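Local coordinates for protein alpha-fucosidase GH29 (Fusarium graminearum, PDB 4PSR) that hydrolyses alpha-L-fucosidic bonds, probably including the alpha-1,6-linked fucose on the reducing-end N-acetylglucosamine of glycoprotein glycans, at residues A[171-176]-A[226-231]; A[202-207]-A[242-247]. All coordinates share one frame; numbering follows the deposited sequence. Where two conformers were deposited one is given.

In the fold
Both interactions belong to the TIM-barrel domain, with centres about 9 Å apart. Interaction 1 joins the loops that leave the third and fourth barrel strands and includes part of the fucose site. Interaction 2 lies farther out, between helix 200-218 and the start of helix 246-263. In interaction 2 the side chain of W207 is about 13 Å from the bound FUL (beta-L-fucopyranose). The two contacts are joined directly. Y176 OH hydrogen-bonds D204 OD1 at 2.7 Å, and V244 N hydrogen-bonds L229 O at 2.8 Å. The loop 226-231 is thus tied to 242-247, and 171-176 to helix 200-218. Mannose units of bound glycans meet D230 and E246.

Interaction 1 (A[171-176]-A[226-231]); sequences HQAYNY and DFSLDS. With FUL (beta-L-fucopyranose), chain M; MAN (alpha-D-mannopyranose), chain D.
The ring of Y174 takes F227 CZ over one face, and F227 CZ lies 3.5 Å from Y174 CD2. The atom sits toward the rim of the tyrosine ring. The ring planes are inclined at 46°, and the pair is oblique. At the edge of the F227 ring, in its plane, lie D226 OD1 and S231 OG. The imidazole of H171 meets D226 OD2 at its edge. H171 ND1 donates to D226 OD2 at 2.9 Å, with an N-H...O angle of 152°. The imidazole and carboxylate planes are 76° apart, and the nitrogen approaches OD2 on its anti side, somewhat out of the carboxylate plane.

The other carboxylate oxygen is gripped several times. D226 OD1 accepts from fucose O1 at 2.7 Å and from F227 N, also at 2.7 Å. It forms a salt bridge with K272 as well. The H171-D226 pair lies beside the sugar, in the fucose site that H34, E46, W47, H126 and H127 help to complete.

A173 CB packs 3.5 Å from S228 O and touches L229 CD2. A water bridges the two backbones. It accepts from Y174 N and donates to F227 O at 2.7 Å, with a weak bond to H171 O. Further along the loop, D230 uses both oxygens on a mannose: OD1 takes O4, and OD2 takes O3 at 2.6 Å.

The contact joins the loops after strands 165-170 and 222-225 at the C-terminal mouth of the barrel. Helix 200-218 packs on Q172 and Y176, and helix 246-263 touches L229 and D230.

Interaction 2 (A[202-207]-A[242-247]); sequences EEDQLW and CAVDEQ. With MAN (alpha-D-mannopyranose), chain B.
One hydrogen bond links D204 and D245 across the contact. D245 N donates to D204 OD1 at 3.0 Å, and the bond is nearly straight at 174°. The N-H comes from above the carboxylate, 70° out of its plane. The same oxygen also accepts from Y176 OH, so two donors hold this buried carboxylate. D204 CG also packs 3.4 Å from D245 CB.

The apolar part is V244 on W207. V244 CG2 lies over the five-membered ring, 3.8 Å from its centroid, in a CH-pi contact. V244 CG1 sits over the same face toward the rim, 3.7 Å from W207 CE3. W207 CG is anti to the backbone N (chi1 178°), which carries the start of the indole toward V244.

D245 is the N-cap of helix 246-263, and its OD2 accepts from K248 N. E246, extended beyond CG, takes mannose O2 on OE2 at 2.8 Å, while its OE1 accepts from W11.

The contact packs one side of helix 200-218 on the turn leading into helix 246-263. The C235-C242 disulfide closes a short loop just before V244, and Y176 of helix 175-179 packs on both W207 and V244.

Interaction 1 (A[171-176]-A[226-231])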
ATOM      1  N   HIS A 171      -7.875   0.703 -13.001  1.00 10.01           N
ATOM      2  CA  HIS A 171      -6.661   0.511 -13.791  1.00  8.80           C
ATOM      3  C   HIS A 171      -6.934   0.815 -15.288  1.00 11.35           C
ATOM      4  O   HIS A 171      -6.352   0.195 -16.182  1.00 10.81           O
ATOM      5  CB  HIS A 171      -6.073  -0.926 -13.659  1.00 10.80           C
ATOM      6  CG  HIS A 171      -6.129  -1.558 -12.288  1.00 10.78           C
ATOM      7  ND1 HIS A 171      -5.037  -2.178 -11.722  1.00 10.07           N
ATOM      8  CD2 HIS A 171      -7.155  -1.737 -11.412  1.00 11.08           C
ATOM      9  CE1 HIS A 171      -5.386  -2.717 -10.559  1.00 11.36           C
ATOM     10  NE2 HIS A 171      -6.666  -2.465 -10.352  1.00 11.29           N
ATOM     11  N   GLN A 172      -7.786   1.806 -15.538  1.00 10.69           N
ATOM     12  CA  GLN A 172      -8.367   1.973 -16.869  1.00 10.81           C
ATOM     13  C   GLN A 172      -7.551   2.847 -17.821  1.00 12.83           C
ATOM     14  O   GLN A 172      -7.901   2.952 -18.993  1.00 12.36           O
ATOM     15  CB  GLN A 172      -9.845   2.378 -16.788  1.00 10.56           C
ATOM     16  CG  GLN A 172     -10.193   3.844 -16.619  1.00 11.95           C
ATOM     17  CD  GLN A 172      -9.951   4.446 -15.246  1.00 11.05           C
ATOM     18  OE1 GLN A 172      -9.208   3.888 -14.428  1.00 11.42           O
ATOM     19  NE2 GLN A 172     -10.566   5.601 -14.978  1.00 10.71           N
ATOM     20  N   ALA A 173      -6.440   3.402 -17.354  1.00 11.39           N
ATOM     21  CA  ALA A 173      -5.543   4.152 -18.253  1.00 10.92           C
ATOM     22  C   ALA A 173      -4.789   3.260 -19.210  1.00 10.64           C
ATOM     23  O   ALA A 173      -4.661   3.596 -20.410  1.00 11.29           O
ATOM     24  CB  ALA A 173      -4.574   4.980 -17.463  1.00 11.43           C
ATOM     25  N   TYR A 174      -4.244   2.134 -18.754  1.00 10.91           N
ATOM     26  CA  TYR A 174      -3.401   1.333 -19.647  1.00 10.71           C
ATOM     27  C   TYR A 174      -4.232   0.641 -20.727  1.00 11.06           C
ATOM     28  O   TYR A 174      -3.727   0.263 -21.798  1.00 12.60           O
ATOM     29  CB  TYR A 174      -2.548   0.344 -18.846  1.00 12.13           C
ATOM     30  CG  TYR A 174      -1.562  -0.472 -19.634  1.00 10.25           C
ATOM     31  CD1 TYR A 174      -0.787   0.097 -20.646  1.00 12.45           C
ATOM     32  CD2 TYR A 174      -1.337  -1.797 -19.315  1.00 13.11           C
ATOM     33  CE1 TYR A 174       0.119  -0.659 -21.340  1.00 12.06           C
ATOM     34  CE2 TYR A 174      -0.420  -2.568 -20.015  1.00 12.72           C
ATOM     35  CZ  TYR A 174       0.323  -1.987 -21.015  1.00 12.43           C
ATOM     36  OH  TYR A 174       1.225  -2.800 -21.687  1.00 14.86           O
ATOM     37  N   ASN A 175      -5.542   0.544 -20.489  1.00 12.35           N
ATOM     38  CA  ASN A 175      -6.461  -0.006 -21.475  1.00 10.47           C
ATOM     39  C   ASN A 175      -6.266   0.538 -22.899  1.00 11.59           C
ATOM     40  O   ASN A 175      -6.331  -0.245 -23.856  1.00 11.75           O
ATOM     41  CB  ASN A 175      -7.912   0.241 -21.004  1.00 11.88           C
ATOM     42  CG  ASN A 175      -8.933  -0.120 -22.045  1.00 12.36           C
ATOM     43  OD1 ASN A 175      -9.449   0.765 -22.738  1.00 16.08           O
ATOM     44  ND2 ASN A 175      -9.212  -1.409 -22.202  1.00 11.03           N
ATOM     45  N   TYR A 176      -6.047   1.839 -23.015  1.00 13.08           N
ATOM     46  CA  TYR A 176      -5.886   2.478 -24.318  1.00 13.64           C
ATOM     47  C   TYR A 176      -4.482   2.980 -24.541  1.00 12.89           C
ATOM     48  O   TYR A 176      -4.250   3.738 -25.506  1.00 14.68           O
ATOM     49  CB  TYR A 176      -6.901   3.606 -24.510  1.00 13.29           C
ATOM     50  CG  TYR A 176      -6.832   4.799 -23.571  1.00 12.28           C
ATOM     51  CD1 TYR A 176      -7.499   4.785 -22.332  1.00 13.40           C
ATOM     52  CD2 TYR A 176      -6.185   5.990 -23.953  1.00 13.37           C
ATOM     53  CE1 TYR A 176      -7.487   5.879 -21.518  1.00 14.99           C
ATOM     54  CE2 TYR A 176      -6.155   7.096 -23.106  1.00 15.51           C
ATOM     55  CZ  TYR A 176      -6.834   7.041 -21.907  1.00 14.42           C
ATOM     56  OH  TYR A 176      -6.851   8.135 -21.070  1.00 16.03           O
ATOM     57  N   ASP A 226      -3.953   2.789 -11.105  1.00 12.43           N
ATOM     58  CA  ASP A 226      -2.773   2.153 -11.659  1.00 10.35           C
ATOM     59  C   ASP A 226      -2.022   3.118 -12.593  1.00 11.89           C
ATOM     60  O   ASP A 226      -2.437   4.240 -12.782  1.00 11.43           O
ATOM     61  CB  ASP A 226      -3.158   0.852 -12.393  1.00 10.38           C
ATOM     62  CG  ASP A 226      -2.089  -0.212 -12.317  1.00 12.51           C
ATOM     63  OD1 ASP A 226      -0.922   0.139 -11.967  1.00 14.30           O
ATOM     64  OD2 ASP A 226      -2.383  -1.375 -12.604  1.00 12.73           O
ATOM     65  N   PHE A 227      -0.924   2.612 -13.138  1.00 12.70           N
ATOM     66  CA  PHE A 227       0.032   3.388 -13.942  1.00 10.08           C
ATOM     67  C   PHE A 227      -0.551   3.819 -15.283  1.00 12.71           C
ATOM     68  O   PHE A 227      -1.696   3.502 -15.614  1.00 13.45           O
ATOM     69  CB  PHE A 227       1.319   2.576 -14.158  1.00 11.85           C
ATOM     70  CG  PHE A 227       1.232   1.548 -15.243  1.00 12.56           C
ATOM     71  CD1 PHE A 227       1.843   1.758 -16.462  1.00 15.01           C
ATOM     72  CD2 PHE A 227       0.542   0.359 -15.066  1.00 17.75           C
ATOM     73  CE1 PHE A 227       1.766   0.813 -17.489  1.00 14.98           C
ATOM     74  CE2 PHE A 227       0.470  -0.586 -16.091  1.00 18.57           C
ATOM     75  CZ  PHE A 227       1.090  -0.353 -17.309  1.00 16.41           C
ATOM     76  N   SER A 228       0.266   4.525 -16.066  1.00 11.74           N
ATOM     77  CA  SER A 228      -0.109   5.116 -17.368  1.00 11.96           C
ATOM     78  C   SER A 228      -0.964   6.365 -17.178  1.00 11.78           C
ATOM     79  O   SER A 228      -1.672   6.780 -18.108  1.00 11.41           O
ATOM     80  CB  SER A 228      -0.755   4.111 -18.320  1.00 11.52           C
ATOM     81  OG  SER A 228      -0.764   4.664 -19.641  1.00 13.74           O
ATOM     82  N   LEU A 229      -0.878   7.005 -16.011  1.00 11.34           N
ATOM     83  CA  LEU A 229      -1.424   8.336 -15.831  1.00 12.35           C
ATOM     84  C   LEU A 229      -0.489   9.370 -16.511  1.00 13.15           C
ATOM     85  O   LEU A 229      -0.957  10.255 -17.251  1.00 13.65           O
ATOM     86  CB  LEU A 229      -1.645   8.670 -14.335  1.00 12.42           C
ATOM     87  CG  LEU A 229      -2.580   7.698 -13.576  1.00 12.52           C
ATOM     88  CD1 LEU A 229      -2.720   8.183 -12.169  1.00 13.23           C
ATOM     89  CD2 LEU A 229      -3.948   7.591 -14.246  1.00 11.75           C
ATOM     90  N   ASP A 230       0.809   9.257 -16.221  1.00 12.67           N
ATOM     91  CA  ASP A 230       1.877   9.969 -16.973  1.00 11.91           C
ATOM     92  C   ASP A 230       3.162   9.235 -16.653  1.00 11.03           C
ATOM     93  O   ASP A 230       3.957   9.691 -15.808  1.00 14.69           O
ATOM     94  CB  ASP A 230       1.952  11.458 -16.609  1.00 13.80           C
ATOM     95  CG  ASP A 230       2.961  12.245 -17.469  1.00 13.89           C
ATOM     96  OD1 ASP A 230       3.424  11.656 -18.480  1.00 16.13           O
ATOM     97  OD2 ASP A 230       3.241  13.425 -17.091  1.00 14.71           O
ATOM     98  N   SER A 231       3.335   8.087 -17.277  1.00 14.41           N
ATOM     99  CA  SER A 231       4.504   7.255 -17.031  1.00 15.62           C
ATOM    100  C   SER A 231       5.128   6.840 -18.350  1.00 15.00           C
ATOM    101  O   SER A 231       5.118   5.681 -18.746  1.00 15.99           O
ATOM    102  CB  SER A 231       4.153   6.084 -16.111  1.00 19.96           C
ATOM    103  OG  SER A 231       3.057   5.366 -16.601  1.00 17.81           O
TER
HETATM  104  C1  FUL M 622       0.021  -3.519 -11.915  1.00 13.49           C
HETATM  105  C2  FUL M 622      -0.981  -4.157 -12.855  1.00 16.14           C
HETATM  106  O2  FUL M 622      -0.511  -4.194 -14.212  1.00 13.61           O
HETATM  107  C3  FUL M 622      -1.209  -5.552 -12.334  1.00 13.34           C
HETATM  108  O3  FUL M 622      -2.078  -6.232 -13.212  1.00 12.57           O
HETATM  109  C4  FUL M 622      -1.798  -5.426 -10.952  1.00 13.81           C
HETATM  110  O4  FUL M 622      -3.076  -4.802 -11.039  1.00 13.00           O
HETATM  111  C5  FUL M 622      -0.853  -4.618 -10.073  1.00 14.89           C
HETATM  112  C6  FUL M 622      -1.403  -4.374  -8.684  1.00 15.82           C
HETATM  113  O5  FUL M 622      -0.540  -3.347 -10.635  1.00 13.26           O
HETATM  114  O1  FUL M 622       0.337  -2.241 -12.404  1.00 15.10           O
HETATM  115  C1  MAN D   4       6.291  16.383 -21.398  0.51 14.63           C
HETATM  116  C2  MAN D   4       4.976  16.328 -20.644  0.51 15.02           C
HETATM  117  C3  MAN D   4       4.966  15.154 -19.670  0.51 15.62           C
HETATM  118  C4  MAN D   4       5.403  13.851 -20.327  0.51 16.85           C
HETATM  119  C5  MAN D   4       6.681  14.047 -21.152  0.51 16.53           C
HETATM  120  C6  MAN D   4       7.067  12.832 -22.022  0.51 25.65           C
HETATM  121  O2  MAN D   4       3.898  16.093 -21.538  0.49 18.19           O
HETATM  122  O3  MAN D   4       3.687  15.012 -19.107  0.51 16.95           O
HETATM  123  O4  MAN D   4       5.687  12.908 -19.304  0.51 18.95           O
HETATM  124  O5  MAN D   4       6.510  15.162 -22.043  0.51 15.42           O
HETATM  125  O6  MAN D   4       5.918  12.389 -22.747  0.51 31.81           O
HETATM  126  O   HOH W   1      -3.670   1.620 -15.886  1.00 11.99           O
HETATM  127  O   HOH W   2      -4.951   3.524 -14.225  1.00 11.59           O

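Interaction 2 (A[202-207]-A[242-247])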
ATOM      1  N   GLU A 202     -11.520  10.744 -27.148  1.00 13.21           N
ATOM      2  CA  GLU A 202     -12.668  10.039 -26.607  1.00 13.35           C
ATOM      3  C   GLU A 202     -12.220   9.127 -25.477  1.00 13.58           C
ATOM      4  O   GLU A 202     -12.943   8.998 -24.477  1.00 13.32           O
ATOM      5  CB  GLU A 202     -13.357   9.226 -27.692  1.00 16.43           C
ATOM      6  CG  GLU A 202     -14.048  10.112 -28.718  1.00 24.65           C
ATOM      7  CD  GLU A 202     -14.724   9.344 -29.834  1.00 28.30           C
ATOM      8  OE1 GLU A 202     -15.050   8.147 -29.635  1.00 22.15           O
ATOM      9  OE2 GLU A 202     -14.923   9.976 -30.905  1.00 31.51           O
ATOM     10  N   GLU A 203     -11.053   8.505 -25.611  1.00 12.23           N
ATOM     11  CA  GLU A 203     -10.537   7.608 -24.559  1.00 11.27           C
ATOM     12  C   GLU A 203     -10.204   8.420 -23.315  1.00 12.31           C
ATOM     13  O   GLU A 203     -10.490   7.971 -22.199  1.00 12.68           O
ATOM     14  CB  GLU A 203      -9.284   6.827 -25.003  1.00 11.11           C
ATOM     15  CG  GLU A 203      -9.526   5.805 -26.113  1.00 12.79           C
ATOM     16  CD  GLU A 203     -10.200   4.531 -25.695  1.00 12.29           C
ATOM     17  OE1 GLU A 203     -10.557   4.402 -24.491  1.00 13.75           O
ATOM     18  OE2 GLU A 203     -10.383   3.628 -26.559  1.00 13.73           O
ATOM     19  N   ASP A 204      -9.574   9.585 -23.476  1.00 13.89           N
ATOM     20  CA  ASP A 204      -9.248  10.441 -22.339  1.00 12.16           C
ATOM     21  C   ASP A 204     -10.528  10.884 -21.622  1.00 14.37           C
ATOM     22  O   ASP A 204     -10.618  10.913 -20.395  1.00 13.15           O
ATOM     23  CB  ASP A 204      -8.388  11.651 -22.774  1.00 15.53           C
ATOM     24  CG  ASP A 204      -6.932  11.281 -23.053  1.00 15.14           C
ATOM     25  OD1 ASP A 204      -6.348  10.498 -22.274  1.00 16.19           O
ATOM     26  OD2 ASP A 204      -6.383  11.798 -24.066  1.00 20.45           O
ATOM     27  N   GLN A 205     -11.542  11.240 -22.392  1.00 12.41           N
ATOM     28  CA  GLN A 205     -12.813  11.604 -21.813  1.00 11.63           C
ATOM     29  C   GLN A 205     -13.449  10.423 -21.067  1.00 12.12           C
ATOM     30  O   GLN A 205     -14.013  10.630 -19.976  1.00 13.42           O
ATOM     31  CB  GLN A 205     -13.773  12.135 -22.908  1.00 13.09           C
ATOM     32  CG  GLN A 205     -15.130  12.559 -22.376  1.00 13.35           C
ATOM     33  CD  GLN A 205     -15.041  13.840 -21.556  1.00 18.31           C
ATOM     34  OE1 GLN A 205     -14.569  14.865 -22.054  1.00 23.79           O
ATOM     35  NE2 GLN A 205     -15.499  13.804 -20.313  1.00 19.05           N
ATOM     36  N   LEU A 206     -13.382   9.237 -21.645  1.00 13.21           N
ATOM     37  CA  LEU A 206     -13.934   8.028 -21.050  1.00 11.97           C
ATOM     38  C   LEU A 206     -13.197   7.688 -19.758  1.00 11.17           C
ATOM     39  O   LEU A 206     -13.833   7.203 -18.795  1.00 11.78           O
ATOM     40  CB  LEU A 206     -13.896   6.872 -22.059  1.00 13.48           C
ATOM     41  CG  LEU A 206     -14.476   5.545 -21.584  1.00 11.79           C
ATOM     42  CD1 LEU A 206     -15.967   5.680 -21.271  1.00 15.06           C
ATOM     43  CD2 LEU A 206     -14.271   4.462 -22.634  1.00 14.64           C
ATOM     44  N   TRP A 207     -11.897   7.956 -19.677  1.00 11.52           N
ATOM     45  CA  TRP A 207     -11.148   7.692 -18.436  1.00 11.03           C
ATOM     46  C   TRP A 207     -11.768   8.465 -17.286  1.00 10.95           C
ATOM     47  O   TRP A 207     -12.022   7.925 -16.195  1.00 11.63           O
ATOM     48  CB  TRP A 207      -9.677   8.082 -18.625  1.00 12.72           C
ATOM     49  CG  TRP A 207      -8.834   7.903 -17.382  1.00 10.86           C
ATOM     50  CD1 TRP A 207      -8.143   6.784 -17.008  1.00 13.05           C
ATOM     51  CD2 TRP A 207      -8.598   8.887 -16.372  1.00 10.49           C
ATOM     52  NE1 TRP A 207      -7.506   7.013 -15.797  1.00 10.00           N
ATOM     53  CE2 TRP A 207      -7.778   8.282 -15.375  1.00 10.10           C
ATOM     54  CE3 TRP A 207      -9.013  10.209 -16.193  1.00 10.73           C
ATOM     55  CZ2 TRP A 207      -7.336   8.982 -14.247  1.00 11.49           C
ATOM     56  CZ3 TRP A 207      -8.589  10.896 -15.067  1.00 11.66           C
ATOM     57  CH2 TRP A 207      -7.756  10.274 -14.097  1.00 11.19           C
ATOM     58  N   CYS A 242       1.829   6.747 -22.939  1.00 14.61           N
ATOM     59  CA  CYS A 242       1.705   6.010 -21.668  1.00 13.39           C
ATOM     60  C   CYS A 242       1.169   6.980 -20.621  1.00 13.99           C
ATOM     61  O   CYS A 242       1.726   7.145 -19.525  1.00 13.50           O
ATOM     62  CB  CYS A 242       3.069   5.410 -21.252  1.00 12.06           C
ATOM     63  SG  CYS A 242       2.968   4.003 -20.120  1.00 15.91           S
ATOM     64  N   ALA A 243       0.083   7.659 -20.997  1.00 13.42           N
ATOM     65  CA  ALA A 243      -0.457   8.749 -20.224  1.00 10.74           C
ATOM     66  C   ALA A 243      -1.928   8.986 -20.486  1.00 12.73           C
ATOM     67  O   ALA A 243      -2.457   8.578 -21.523  1.00 14.96           O
ATOM     68  CB  ALA A 243       0.330  10.070 -20.544  1.00 14.31           C
ATOM     69  N   VAL A 244      -2.534   9.701 -19.550  1.00 11.35           N
ATOM     70  CA  VAL A 244      -3.871  10.284 -19.662  1.00 13.20           C
ATOM     71  C   VAL A 244      -3.717  11.792 -19.850  1.00 13.63           C
ATOM     72  O   VAL A 244      -2.863  12.429 -19.249  1.00 13.43           O
ATOM     73  CB  VAL A 244      -4.740   9.985 -18.386  1.00 12.09           C
ATOM     74  CG1 VAL A 244      -6.081  10.713 -18.448  1.00 14.55           C
ATOM     75  CG2 VAL A 244      -4.931   8.487 -18.199  1.00 14.24           C
ATOM     76  N   ASP A 245      -4.537  12.364 -20.714  1.00 13.22           N
ATOM     77  CA  ASP A 245      -4.525  13.803 -20.874  1.00 13.84           C
ATOM     78  C   ASP A 245      -4.496  14.559 -19.528  1.00 13.05           C
ATOM     79  O   ASP A 245      -5.288  14.281 -18.602  1.00 12.23           O
ATOM     80  CB  ASP A 245      -5.742  14.214 -21.686  1.00 14.61           C
ATOM     81  CG  ASP A 245      -5.807  15.691 -21.888  1.00 23.92           C
ATOM     82  OD1 ASP A 245      -5.005  16.185 -22.709  1.00 25.20           O
ATOM     83  OD2 ASP A 245      -6.623  16.334 -21.199  1.00 22.86           O
ATOM     84  N   GLU A 246      -3.610  15.538 -19.398  1.00 14.55           N
ATOM     85  CA  GLU A 246      -3.414  16.255 -18.168  1.00 13.40           C
ATOM     86  C   GLU A 246      -4.669  16.945 -17.654  1.00 14.57           C
ATOM     87  O   GLU A 246      -4.953  16.912 -16.461  1.00 14.16           O
ATOM     88  CB  GLU A 246      -2.278  17.290 -18.319  1.00 14.02           C
ATOM     89  CG  GLU A 246      -1.929  18.000 -17.032  1.00 17.89           C
ATOM     90  CD  GLU A 246      -1.075  19.234 -17.221  1.00 21.28           C
ATOM     91  OE1 GLU A 246      -0.236  19.481 -16.346  1.00 22.63           O
ATOM     92  OE2 GLU A 246      -1.267  19.964 -18.216  1.00 27.88           O
ATOM     93  N   GLN A 247      -5.420  17.557 -18.567  0.55 13.23           N
ATOM     94  CA  GLN A 247      -6.652  18.243 -18.222  0.55 12.72           C
ATOM     95  C   GLN A 247      -7.640  17.271 -17.561  0.55 14.00           C
ATOM     96  O   GLN A 247      -8.296  17.600 -16.574  0.55 13.42           O
ATOM     97  CB  GLN A 247      -7.274  18.886 -19.473  0.55 14.41           C
ATOM     98  CG  GLN A 247      -8.561  19.617 -19.220  0.55 20.01           C
ATOM     99  CD  GLN A 247      -8.960  20.569 -20.348  0.55 24.13           C
ATOM    100  OE1 GLN A 247      -8.395  20.541 -21.444  0.55 31.65           O
ATOM    101  NE2 GLN A 247      -9.941  21.417 -20.077  0.55 33.46           N
TER
HETATM  102  C1  MAN B   6       0.216  18.445 -21.532  1.00 32.21           C
HETATM  103  C2  MAN B   6      -0.807  19.486 -21.997  1.00 24.25           C
HETATM  104  C3  MAN B   6      -0.091  20.833 -22.199  1.00 23.39           C
HETATM  105  C4  MAN B   6       0.654  21.244 -20.901  1.00 48.56           C
HETATM  106  C5  MAN B   6       1.642  20.111 -20.507  1.00 37.04           C
HETATM  107  C6  MAN B   6       2.355  20.319 -19.167  1.00 45.06           C
HETATM  108  O2  MAN B   6      -1.771  19.684 -20.981  1.00 25.06           O
HETATM  109  O3  MAN B   6      -0.985  21.838 -22.630  1.00 37.70           O
HETATM  110  O4  MAN B   6       1.370  22.450 -21.110  1.00 58.50           O
HETATM  111  O5  MAN B   6       0.910  18.848 -20.390  1.00 30.83           O
HETATM  112  O6  MAN B   6       3.150  19.143 -18.885  1.00 36.74           O